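Local coordinates for protein oxidoreductase, Gfo/Idh/MocA family (Vibrio cholerae, PDB 1XEA) that probably acts as a nucleotide-dependent oxidoreductase of the Gfo/Idh/MocA family, binding a dinucleotide cofactor on its Rossmann-type domain, at residues H113-H125 against G282-H296. Residues are numbered along the deposited sequence; the frame is centred on the assembly and turned at random.
Sequences HHQPLYVGFNRRH and GKLPTHIIERNLASH
Arg-124 lays its guanidinium on that of Arg-291, the two side chains running antiparallel with group centres 4.0 Å apart and planes at 27°. Each chain is stretched out through CD to NE, which lets two long arginines run alongside each other. Asp-173 forms a salt bridge with each, which probably offsets the like charges. Phe-121 CD1 lies over the rim of the opposite face of the Arg-124 guanidinium, while Arg-124 NH2 donates to Asn-292 OD1 at 3.2 Å, from above the carbonyl plane. Asparagine suits this place: the same OD1 also meets the edge of the Phe-121 ring, 3.3 Å from CE1, with ring and amide nearly coplanar. One turn on, His-296 ND1 bonds back to Asn-292 O (2.8 Å); this bond, with the one between NE2 and Leu-96 N, would hold the ring where CE1 meets Phe-121 CZ, the two rings oblique. The contact joins strand 117-120, an outermost strand, within this chain, of the parallel Rossmann-type sheet, and the 3-10 turn 122-124 to helix 286-311. Beta-branched Val-119 fills the strand's side of the seam against Asn-292. Toward Gly-282 the contact becomes apolar. Leu-284, its CG anti to the backbone N (chi1 177°), reaches the Tyr-118 ring edge with CD1, 3.7 Å from Tyr-118 CD1, and its CB meets Pro-116 CB. Beyond, the packing thins: exposed Lys-283 points away, and the backbone O of His-114 only grazes that of Gly-282, a glycine suited to the positive phi of the Schellman motif that ends helix 268-281.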
loop_
_atom_site.group_PDB
_atom_site.type_symbol
_atom_site.label_atom_id
_atom_site.label_comp_id
_atom_site.label_asym_id
_atom_site.label_seq_id
_atom_site.Cartn_x
_atom_site.Cartn_y
_atom_site.Cartn_z
ATOM N N HIS A 113 -22.251 8.693 46.514
ATOM C CA HIS A 113 -22.023 10.135 46.548
ATOM C C HIS A 113 -22.508 10.843 45.289
ATOM O O HIS A 113 -22.314 12.050 45.118
ATOM C CB HIS A 113 -20.541 10.410 46.801
ATOM C CG HIS A 113 -20.081 9.967 48.156
ATOM N ND1 HIS A 113 -20.526 10.554 49.322
ATOM C CD2 HIS A 113 -19.246 8.970 48.535
ATOM C CE1 HIS A 113 -19.985 9.938 50.358
ATOM N NE2 HIS A 113 -19.205 8.973 49.908
ATOM N N HIS A 114 -23.172 10.079 44.426
ATOM C CA HIS A 114 -23.719 10.603 43.180
ATOM C C HIS A 114 -22.664 11.363 42.364
ATOM O O HIS A 114 -22.943 12.402 41.766
ATOM C CB HIS A 114 -24.923 11.514 43.481
ATOM C CG HIS A 114 -26.057 10.823 44.182
ATOM N ND1 HIS A 114 -26.721 9.738 43.646
ATOM C CD2 HIS A 114 -26.654 11.075 45.373
ATOM C CE1 HIS A 114 -27.674 9.353 44.475
ATOM N NE2 HIS A 114 -27.656 10.147 45.531
ATOM N N GLN A 115 -21.446 10.844 42.343
ATOM C CA GLN A 115 -20.400 11.487 41.577
ATOM C C GLN A 115 -20.067 10.657 40.347
ATOM O O GLN A 115 -20.302 9.450 40.314
ATOM C CB GLN A 115 -19.161 11.694 42.439
ATOM C CG GLN A 115 -19.340 12.799 43.445
ATOM C CD GLN A 115 -19.750 14.093 42.781
ATOM O OE1 GLN A 115 -19.143 14.514 41.797
ATOM N NE2 GLN A 115 -20.780 14.734 43.313
ATOM N N PRO A 116 -19.547 11.304 39.298
ATOM C CA PRO A 116 -19.191 10.600 38.072
ATOM C C PRO A 116 -17.745 10.131 38.145
ATOM O O PRO A 116 -16.859 10.873 38.577
ATOM C CB PRO A 116 -19.398 11.663 37.011
ATOM C CG PRO A 116 -18.878 12.872 37.705
ATOM C CD PRO A 116 -19.503 12.761 39.083
ATOM N N LEU A 117 -17.533 8.887 37.735
ATOM C CA LEU A 117 -16.219 8.270 37.709
ATOM C C LEU A 117 -15.970 7.857 36.261
ATOM O O LEU A 117 -16.551 6.894 35.763
ATOM C CB LEU A 117 -16.199 7.046 38.618
ATOM C CG LEU A 117 -14.924 6.201 38.604
ATOM C CD1 LEU A 117 -13.726 7.026 39.068
ATOM C CD2 LEU A 117 -15.127 5.001 39.513
ATOM N N TYR A 118 -15.101 8.603 35.594
ATOM C CA TYR A 118 -14.772 8.362 34.196
ATOM C C TYR A 118 -13.471 7.583 34.029
ATOM O O TYR A 118 -12.454 7.931 34.632
ATOM C CB TYR A 118 -14.634 9.707 33.497
ATOM C CG TYR A 118 -14.785 9.665 32.006
ATOM C CD1 TYR A 118 -16.043 9.816 31.417
ATOM C CD2 TYR A 118 -13.673 9.516 31.177
ATOM C CE1 TYR A 118 -16.193 9.830 30.043
ATOM C CE2 TYR A 118 -13.810 9.527 29.797
ATOM C CZ TYR A 118 -15.076 9.687 29.233
ATOM O OH TYR A 118 -15.223 9.714 27.866
ATOM N N VAL A 119 -13.496 6.543 33.200
ATOM C CA VAL A 119 -12.297 5.745 32.946
ATOM C C VAL A 119 -11.704 6.150 31.590
ATOM O O VAL A 119 -12.432 6.328 30.613
ATOM C CB VAL A 119 -12.611 4.231 32.933
ATOM C CG1 VAL A 119 -11.337 3.453 32.691
ATOM C CG2 VAL A 119 -13.242 3.809 34.258
ATOM N N GLY A 120 -10.382 6.280 31.538
ATOM C CA GLY A 120 -9.718 6.689 30.315
ATOM C C GLY A 120 -9.461 5.642 29.250
ATOM O O GLY A 120 -8.417 4.994 29.243
ATOM N N PHE A 121 -10.410 5.492 28.337
ATOM C CA PHE A 121 -10.293 4.539 27.242
ATOM C C PHE A 121 -10.297 5.326 25.938
ATOM O O PHE A 121 -11.329 5.424 25.268
ATOM C CB PHE A 121 -11.480 3.589 27.253
ATOM C CG PHE A 121 -11.420 2.535 28.320
ATOM C CD1 PHE A 121 -12.398 2.480 29.314
ATOM C CD2 PHE A 121 -10.451 1.532 28.270
ATOM C CE1 PHE A 121 -12.419 1.437 30.237
ATOM C CE2 PHE A 121 -10.456 0.480 29.185
ATOM C CZ PHE A 121 -11.444 0.432 30.168
ATOM N N ASN A 122 -9.141 5.870 25.571
ATOM C CA ASN A 122 -9.034 6.676 24.365
ATOM C C ASN A 122 -9.501 5.980 23.079
ATOM O O ASN A 122 -10.042 6.629 22.187
ATOM C CB ASN A 122 -7.602 7.202 24.203
ATOM C CG ASN A 122 -6.621 6.129 23.788
ATOM O OD1 ASN A 122 -5.895 6.302 22.813
ATOM N ND2 ASN A 122 -6.584 5.024 24.523
ATOM N N ARG A 123 -9.321 4.666 22.991
ATOM C CA ARG A 123 -9.733 3.934 21.804
ATOM C C ARG A 123 -11.248 3.908 21.598
ATOM O O ARG A 123 -11.740 3.161 20.753
ATOM C CB ARG A 123 -9.189 2.506 21.853
ATOM C CG ARG A 123 -8.057 2.237 20.897
ATOM C CD ARG A 123 -7.002 1.348 21.526
ATOM N NE ARG A 123 -6.070 2.121 22.341
ATOM C CZ ARG A 123 -4.786 2.295 22.042
ATOM N NH1 ARG A 123 -4.267 1.748 20.952
ATOM N NH2 ARG A 123 -4.023 3.034 22.828
ATOM N N ARG A 124 -12.000 4.690 22.370
ATOM C CA ARG A 124 -13.457 4.743 22.178
ATOM C C ARG A 124 -13.795 6.051 21.481
ATOM O O ARG A 124 -14.934 6.267 21.078
ATOM C CB ARG A 124 -14.213 4.733 23.506
ATOM C CG ARG A 124 -14.228 3.423 24.251
ATOM C CD ARG A 124 -15.156 3.532 25.460
ATOM N NE ARG A 124 -14.934 2.421 26.380
ATOM C CZ ARG A 124 -15.416 2.355 27.618
ATOM N NH1 ARG A 124 -16.159 3.345 28.094
ATOM N NH2 ARG A 124 -15.135 1.302 28.379
ATOM N N HIS A 125 -12.790 6.917 21.362
ATOM C CA HIS A 125 -12.937 8.235 20.755
ATOM C C HIS A 125 -12.020 8.460 19.563
ATOM O O HIS A 125 -11.610 9.592 19.293
ATOM C CB HIS A 125 -12.636 9.304 21.793
ATOM C CG HIS A 125 -13.429 9.148 23.045
ATOM N ND1 HIS A 125 -14.711 9.635 23.174
ATOM C CD2 HIS A 125 -13.162 8.471 24.188
ATOM C CE1 HIS A 125 -15.203 9.260 24.340
ATOM N NE2 HIS A 125 -14.284 8.553 24.974
ATOM N N GLY A 282 -21.737 16.551 36.270
ATOM C CA GLY A 282 -21.813 15.688 37.430
ATOM C C GLY A 282 -22.596 14.423 37.135
ATOM O O GLY A 282 -23.153 13.814 38.044
ATOM N N LYS A 283 -22.646 14.024 35.866
ATOM C CA LYS A 283 -23.385 12.825 35.480
ATOM C C LYS A 283 -22.635 12.034 34.413
ATOM O O LYS A 283 -21.966 12.612 33.561
ATOM C CB LYS A 283 -24.767 13.211 34.939
ATOM C CG LYS A 283 -25.599 14.102 35.872
ATOM C CD LYS A 283 -26.856 14.660 35.180
ATOM C CE LYS A 283 -27.778 13.544 34.664
ATOM N NZ LYS A 283 -28.969 14.066 33.912
ATOM N N LEU A 284 -22.753 10.713 34.462
ATOM C CA LEU A 284 -22.100 9.851 33.488
ATOM C C LEU A 284 -23.085 8.774 33.047
ATOM O O LEU A 284 -23.428 7.889 33.813
ATOM C CB LEU A 284 -20.870 9.195 34.099
ATOM C CG LEU A 284 -20.155 8.206 33.173
ATOM C CD1 LEU A 284 -19.612 8.943 31.963
ATOM C CD2 LEU A 284 -19.033 7.521 33.922
ATOM N N PRO A 285 -23.528 8.817 31.785
ATOM C CA PRO A 285 -24.486 7.822 31.297
ATOM C C PRO A 285 -24.246 6.399 31.785
ATOM O O PRO A 285 -23.110 5.942 31.897
ATOM C CB PRO A 285 -24.399 7.971 29.779
ATOM C CG PRO A 285 -23.042 8.526 29.553
ATOM C CD PRO A 285 -22.909 9.529 30.658
ATOM N N THR A 286 -25.346 5.719 32.087
ATOM C CA THR A 286 -25.334 4.358 32.598
ATOM C C THR A 286 -24.645 3.337 31.719
ATOM O O THR A 286 -23.840 2.546 32.204
ATOM C CB THR A 286 -26.758 3.850 32.822
ATOM O OG1 THR A 286 -27.444 4.740 33.705
ATOM C CG2 THR A 286 -26.732 2.458 33.417
ATOM N N HIS A 287 -24.976 3.338 30.431
ATOM C CA HIS A 287 -24.403 2.361 29.524
ATOM C C HIS A 287 -22.900 2.424 29.518
ATOM O O HIS A 287 -22.239 1.452 29.172
ATOM C CB HIS A 287 -24.945 2.548 28.106
ATOM C CG HIS A 287 -24.499 3.810 27.434
ATOM N ND1 HIS A 287 -24.925 5.063 27.824
ATOM C CD2 HIS A 287 -23.700 4.005 26.359
ATOM C CE1 HIS A 287 -24.412 5.973 27.015
ATOM N NE2 HIS A 287 -23.664 5.356 26.117
ATOM N N ILE A 288 -22.360 3.567 29.909
ATOM C CA ILE A 288 -20.921 3.712 29.948
ATOM C C ILE A 288 -20.336 2.991 31.157
ATOM O O ILE A 288 -19.455 2.137 31.021
ATOM C CB ILE A 288 -20.535 5.180 29.960
ATOM C CG1 ILE A 288 -20.760 5.752 28.561
ATOM C CG2 ILE A 288 -19.094 5.344 30.404
ATOM C CD1 ILE A 288 -20.250 7.146 28.388
ATOM N N ILE A 289 -20.832 3.330 32.341
ATOM C CA ILE A 289 -20.374 2.690 33.563
ATOM C C ILE A 289 -20.408 1.167 33.403
ATOM O O ILE A 289 -19.419 0.491 33.691
ATOM C CB ILE A 289 -21.268 3.069 34.747
ATOM C CG1 ILE A 289 -21.392 4.583 34.838
ATOM C CG2 ILE A 289 -20.699 2.503 36.021
ATOM C CD1 ILE A 289 -22.535 5.023 35.682
ATOM N N GLU A 290 -21.544 0.636 32.946
ATOM C CA GLU A 290 -21.703 -0.807 32.756
ATOM C C GLU A 290 -20.630 -1.393 31.854
ATOM O O GLU A 290 -20.147 -2.497 32.100
ATOM C CB GLU A 290 -23.082 -1.145 32.169
ATOM C CG GLU A 290 -24.254 -1.044 33.149
ATOM C CD GLU A 290 -25.515 -1.768 32.652
ATOM O OE1 GLU A 290 -26.044 -1.411 31.561
ATOM O OE2 GLU A 290 -25.984 -2.703 33.359
ATOM N N ARG A 291 -20.260 -0.654 30.811
ATOM C CA ARG A 291 -19.235 -1.125 29.892
ATOM C C ARG A 291 -17.905 -1.114 30.627
ATOM O O ARG A 291 -17.100 -2.038 30.497
ATOM C CB ARG A 291 -19.167 -0.232 28.647
ATOM C CG ARG A 291 -18.049 -0.613 27.682
ATOM C CD ARG A 291 -18.019 0.251 26.427
ATOM N NE ARG A 291 -16.855 -0.063 25.595
ATOM C CZ ARG A 291 -16.643 0.426 24.375
ATOM N NH1 ARG A 291 -17.516 1.258 23.829
ATOM N NH2 ARG A 291 -15.558 0.082 23.700
ATOM N N ASN A 292 -17.678 -0.069 31.413
ATOM C CA ASN A 292 -16.434 0.018 32.171
ATOM C C ASN A 292 -16.305 -1.200 33.098
ATOM O O ASN A 292 -15.313 -1.933 33.052
ATOM C CB ASN A 292 -16.394 1.326 32.961
ATOM C CG ASN A 292 -16.278 2.523 32.057
ATOM O OD1 ASN A 292 -15.371 2.601 31.241
ATOM N ND2 ASN A 292 -17.195 3.451 32.181
ATOM N N LEU A 293 -17.321 -1.426 33.924
ATOM C CA LEU A 293 -17.310 -2.560 34.823
ATOM C C LEU A 293 -17.093 -3.832 34.048
ATOM O O LEU A 293 -16.165 -4.590 34.314
ATOM C CB LEU A 293 -18.629 -2.653 35.570
ATOM C CG LEU A 293 -18.715 -1.609 36.675
ATOM C CD1 LEU A 293 -20.149 -1.481 37.155
ATOM C CD2 LEU A 293 -17.784 -2.000 37.812
ATOM N N ALA A 294 -17.955 -4.063 33.072
ATOM C CA ALA A 294 -17.866 -5.267 32.267
ATOM C C ALA A 294 -16.454 -5.537 31.733
ATOM O O ALA A 294 -15.938 -6.654 31.854
ATOM C CB ALA A 294 -18.859 -5.188 31.116
ATOM N N SER A 295 -15.824 -4.523 31.144
ATOM C CA SER A 295 -14.479 -4.708 30.599
ATOM C C SER A 295 -13.447 -5.086 31.662
ATOM O O SER A 295 -12.543 -5.892 31.408
ATOM C CB SER A 295 -14.029 -3.454 29.845
ATOM O OG SER A 295 -14.892 -3.219 28.749
ATOM N N HIS A 296 -13.570 -4.500 32.847
ATOM C CA HIS A 296 -12.650 -4.844 33.905
ATOM C C HIS A 296 -13.049 -6.187 34.495
ATOM O O HIS A 296 -12.193 -6.964 34.901
ATOM C CB HIS A 296 -12.622 -3.769 34.993
ATOM C CG HIS A 296 -11.975 -2.491 34.559
ATOM N ND1 HIS A 296 -12.645 -1.525 33.842
ATOM C CD2 HIS A 296 -10.713 -2.031 34.727
ATOM C CE1 HIS A 296 -11.824 -0.522 33.589
ATOM N NE2 HIS A 296 -10.646 -0.803 34.115
HETATM O O HOH W 1 -14.255 1.053 20.904
#